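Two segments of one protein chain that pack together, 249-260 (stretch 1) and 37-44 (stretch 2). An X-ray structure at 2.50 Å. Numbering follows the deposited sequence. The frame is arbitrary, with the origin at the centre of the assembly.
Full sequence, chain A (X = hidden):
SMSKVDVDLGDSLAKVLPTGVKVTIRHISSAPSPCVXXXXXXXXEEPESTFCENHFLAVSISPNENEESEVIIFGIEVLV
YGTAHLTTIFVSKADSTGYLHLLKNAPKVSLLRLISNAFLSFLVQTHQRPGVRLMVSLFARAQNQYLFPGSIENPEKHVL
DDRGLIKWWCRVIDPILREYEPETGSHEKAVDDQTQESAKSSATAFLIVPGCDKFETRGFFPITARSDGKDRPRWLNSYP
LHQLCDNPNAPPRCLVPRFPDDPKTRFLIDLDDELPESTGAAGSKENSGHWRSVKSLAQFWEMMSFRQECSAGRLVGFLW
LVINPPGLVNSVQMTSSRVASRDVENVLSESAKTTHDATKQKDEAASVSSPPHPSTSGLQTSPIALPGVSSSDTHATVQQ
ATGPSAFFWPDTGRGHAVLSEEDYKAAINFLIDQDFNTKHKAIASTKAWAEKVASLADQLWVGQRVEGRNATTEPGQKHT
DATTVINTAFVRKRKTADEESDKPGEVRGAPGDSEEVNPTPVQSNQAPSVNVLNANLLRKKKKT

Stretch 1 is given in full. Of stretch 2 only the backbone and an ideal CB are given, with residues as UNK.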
# COMPACT_ATOMS: atom_id res chain seq x y z
N ASN A 249 -13.48 18.64 10.95
CA ASN A 249 -13.37 20.08 11.14
C ASN A 249 -12.05 20.47 11.78
O ASN A 249 -11.76 21.66 11.94
CB ASN A 249 -14.54 20.60 11.98
CG ASN A 249 -15.80 20.81 11.16
OD1 ASN A 249 -15.96 20.24 10.08
ND2 ASN A 249 -16.70 21.64 11.67
N ALA A 250 -11.24 19.47 12.13
CA ALA A 250 -9.89 19.71 12.63
C ALA A 250 -9.05 20.40 11.54
O ALA A 250 -9.45 20.41 10.38
CB ALA A 250 -9.26 18.39 13.07
N PRO A 251 -7.90 20.99 11.91
CA PRO A 251 -7.09 21.66 10.88
C PRO A 251 -6.62 20.68 9.80
O PRO A 251 -6.37 19.52 10.11
CB PRO A 251 -5.90 22.21 11.67
CG PRO A 251 -6.36 22.26 13.08
CD PRO A 251 -7.30 21.12 13.25
N PRO A 252 -6.51 21.15 8.55
CA PRO A 252 -6.18 20.28 7.42
C PRO A 252 -4.94 19.41 7.67
O PRO A 252 -4.91 18.27 7.22
CB PRO A 252 -5.92 21.27 6.28
CG PRO A 252 -6.74 22.46 6.64
CD PRO A 252 -6.70 22.55 8.13
N ARG A 253 -3.97 19.92 8.42
CA ARG A 253 -2.74 19.17 8.70
C ARG A 253 -2.99 17.87 9.45
O ARG A 253 -2.11 17.02 9.54
CB ARG A 253 -1.75 20.03 9.48
CG ARG A 253 -2.16 20.36 10.91
CD ARG A 253 -1.06 21.14 11.62
NE ARG A 253 0.22 20.46 11.51
CZ ARG A 253 0.66 19.56 12.38
NH1 ARG A 253 -0.07 19.27 13.45
NH2 ARG A 253 1.83 18.97 12.19
N CYS A 254 -4.20 17.71 10.00
CA CYS A 254 -4.56 16.53 10.77
C CYS A 254 -5.37 15.53 9.96
O CYS A 254 -5.62 14.41 10.41
CB CYS A 254 -5.37 16.92 12.01
SG CYS A 254 -4.65 18.20 13.05
N LEU A 255 -5.77 15.93 8.76
CA LEU A 255 -6.75 15.17 8.00
C LEU A 255 -6.13 14.29 6.92
O LEU A 255 -6.84 13.51 6.29
CB LEU A 255 -7.76 16.13 7.37
CG LEU A 255 -8.44 17.06 8.39
CD1 LEU A 255 -9.50 17.93 7.72
CD2 LEU A 255 -9.03 16.26 9.55
N VAL A 256 -4.82 14.41 6.70
CA VAL A 256 -4.11 13.67 5.66
C VAL A 256 -3.06 12.71 6.25
O VAL A 256 -2.28 13.11 7.11
CB VAL A 256 -3.41 14.62 4.69
CG1 VAL A 256 -2.75 13.85 3.56
CG2 VAL A 256 -4.41 15.63 4.14
N PRO A 257 -3.03 11.45 5.80
CA PRO A 257 -2.08 10.53 6.42
C PRO A 257 -0.65 10.75 5.95
O PRO A 257 -0.42 11.08 4.79
CB PRO A 257 -2.60 9.15 5.99
CG PRO A 257 -3.29 9.42 4.69
CD PRO A 257 -3.87 10.80 4.78
N ARG A 258 0.32 10.55 6.84
CA ARG A 258 1.72 10.80 6.52
C ARG A 258 2.54 9.51 6.37
O ARG A 258 2.99 8.93 7.34
CB ARG A 258 2.33 11.70 7.60
CG ARG A 258 1.68 13.08 7.65
CD ARG A 258 1.71 13.71 9.04
NE ARG A 258 1.02 15.00 9.06
CZ ARG A 258 1.63 16.18 8.96
NH1 ARG A 258 2.95 16.24 8.81
NH2 ARG A 258 0.92 17.29 8.98
N PHE A 259 2.71 9.08 5.12
CA PHE A 259 3.44 7.86 4.80
C PHE A 259 4.88 8.17 4.38
O PHE A 259 5.17 9.29 3.94
CB PHE A 259 2.73 7.10 3.67
CG PHE A 259 1.37 6.59 4.03
CD1 PHE A 259 1.22 5.55 4.94
CD2 PHE A 259 0.24 7.15 3.46
CE1 PHE A 259 -0.04 5.08 5.28
CE2 PHE A 259 -1.03 6.68 3.79
CZ PHE A 259 -1.17 5.64 4.70
N PRO A 260 5.79 7.18 4.51
CA PRO A 260 7.19 7.32 4.07
C PRO A 260 7.34 7.64 2.58
O PRO A 260 6.70 7.00 1.75
CB PRO A 260 7.80 5.94 4.35
CG PRO A 260 6.88 5.28 5.28
CD PRO A 260 5.53 5.86 5.10
N UNK A 37 2.32 8.22 14.59
CA UNK A 37 0.97 8.18 14.04
C UNK A 37 0.92 8.60 12.57
O UNK A 37 1.72 9.41 12.11
CB UNK A 37 0.05 9.08 14.86
N UNK A 38 -0.03 8.03 11.84
CA UNK A 38 -0.28 8.41 10.46
C UNK A 38 -0.87 9.82 10.37
O UNK A 38 -0.58 10.57 9.44
CB UNK A 38 -1.22 7.40 9.80
N UNK A 39 -1.72 10.16 11.33
CA UNK A 39 -2.32 11.49 11.36
C UNK A 39 -1.75 12.34 12.49
O UNK A 39 -1.60 11.88 13.61
CB UNK A 39 -3.84 11.38 11.51
N UNK A 40 -1.42 13.59 12.17
CA UNK A 40 -1.01 14.55 13.18
C UNK A 40 -2.17 14.85 14.14
O UNK A 40 -3.33 14.93 13.72
CB UNK A 40 -0.51 15.84 12.52
N UNK A 41 -1.85 15.00 15.42
CA UNK A 41 -2.85 15.32 16.44
C UNK A 41 -3.32 16.75 16.31
O UNK A 41 -2.53 17.64 16.00
CB UNK A 41 -2.29 15.08 17.84
N UNK A 42 -4.62 16.98 16.54
CA UNK A 42 -5.16 18.34 16.59
C UNK A 42 -4.64 19.05 17.83
O UNK A 42 -4.15 18.38 18.74
CB UNK A 42 -6.69 18.32 16.58
N UNK A 43 -4.73 20.39 17.88
CA UNK A 43 -4.26 21.11 19.07
C UNK A 43 -4.96 20.62 20.35
O UNK A 43 -6.18 20.46 20.35
CB UNK A 43 -4.49 22.61 18.90
N UNK A 44 -4.18 20.36 21.39
CA UNK A 44 -4.74 19.97 22.67
C UNK A 44 -4.92 18.48 22.88
O UNK A 44 -5.40 18.05 23.94
CB UNK A 44 -6.10 20.66 22.85

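Position 37 begins the segment with CA-to-CB sideways to stretch 1 and nothing of that stretch within 5.5 Å of the ideal CB. Stretch 1 sets no rule here, and almost any side chain would do. The deposited residue is Ala-37; its part in the contact is played by the backbone, where a water donates to Ala-37 O and Arg-258 O, 2.8 Å from each.

At position 38 the backbone has already made the one direct hydrogen bond between the stretches: Arg-258 N donates to the carbonyl O of 38 at 2.8 Å, and the CA of Pro-257 approaches the same O at 3.4 Å in a CA-H...O contact. CA-to-CB runs sideways, yet the ideal CB lies 4.4 Å from Pro-257 CB and 5.2 Å from Phe-259 CE1. Stretch 1 therefore offers a proline and an aromatic ring with no charged group to answer, which favours an apolar chain long enough to reach that ring: leucine, isoleucine, methionine or perhaps phenylalanine. The residue is Leu-38, in the m, t rotamer. Its CD2 comes to 3.5 Å from Phe-259 CE1, so the end of the chain closes a gap that CB alone leaves open.

Position 39 also points sideways, with its ideal CB 3.7 Å from Cys-254 O. Beyond it lie the carbonyls of the turn and the ring of Pro-257. A flat side chain could lay a face on the proline and turn its polarised C-H edge to the oxygens; a tyrosine, a tryptophan or a histidine is as plausible as what is found. It is Phe-39. Pro-257 CB sits over one face of the ring, while Cys-254 O meets the edge at 3.3 Å from Phe-39 CD1 and Leu-255 O lies 3.7 Å from Phe-39 CE1.

Position 40 points toward stretch 1, and there is little room: its ideal CB is 3.6 Å from Arg-253 O and 3.9 Å from Arg-258 NE. Such spacing suits a small residue, alanine, glycine or perhaps serine. Ala-40 fits, its CB over one face of the Arg-253 guanidinium, 3.6 Å from NH1. One water accepts from Ala-40 N and Arg-258 NE and donates to Arg-253 O and Val-256 O, tying both segments together.

Position 41 points away, with no stretch 1 atom near its ideal CB, so the choice is free. In Ala-41 the carbonyl does the work: two waters each bridge Ala-41 O to Arg-253 NH1, whose direct separation is 3.9 Å.

At position 42 CA-to-CB points sideways, and the ideal CB is 4.1 Å from Cys-254 SG and 4.4 Å from both Ala-250 CB and Pro-251 CD. A compact apolar residue, valine or proline, would suit, and phi of -69° admits the ring. Pro-42 packs its CB 4.2 Å from Cys-254 SG.

Position 43 also points sideways, with nothing of stretch 1 within 5.5 Å of its ideal CB, so many side chains would suit; phi of -57° again allows proline. Pro-43 CD reaches Pro-251 CG at 4.1 Å.

Position 44 is out of reach. Its phi of 91° would jam a CB against the preceding carbonyl, which calls for Gly-44.

Stretch 2 37-44: ALFAAPPG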
# COMPACT_ATOMS: atom_id res chain seq x y z
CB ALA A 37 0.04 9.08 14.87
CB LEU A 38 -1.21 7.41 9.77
CG LEU A 38 -0.59 6.06 9.42
CD1 LEU A 38 -1.62 5.13 8.81
CD2 LEU A 38 0.59 6.25 8.49
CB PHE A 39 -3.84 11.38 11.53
CG PHE A 39 -4.51 10.64 10.42
CD1 PHE A 39 -5.01 11.32 9.32
CD2 PHE A 39 -4.63 9.26 10.46
CE1 PHE A 39 -5.63 10.64 8.29
CE2 PHE A 39 -5.25 8.57 9.44
CZ PHE A 39 -5.75 9.26 8.35
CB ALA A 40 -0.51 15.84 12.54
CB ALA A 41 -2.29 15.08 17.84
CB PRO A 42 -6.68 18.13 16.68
CG PRO A 42 -6.90 16.66 16.47
CD PRO A 42 -5.64 15.97 16.86
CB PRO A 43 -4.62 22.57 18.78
CG PRO A 43 -5.63 22.52 17.67
CD PRO A 43 -5.29 21.30 16.87
O HOH W 1 3.53 9.15 10.03
O HOH W 2 -1.71 14.37 9.33
O HOH W 3 0.29 17.83 15.66
O HOH W 4 -2.41 20.33 14.88
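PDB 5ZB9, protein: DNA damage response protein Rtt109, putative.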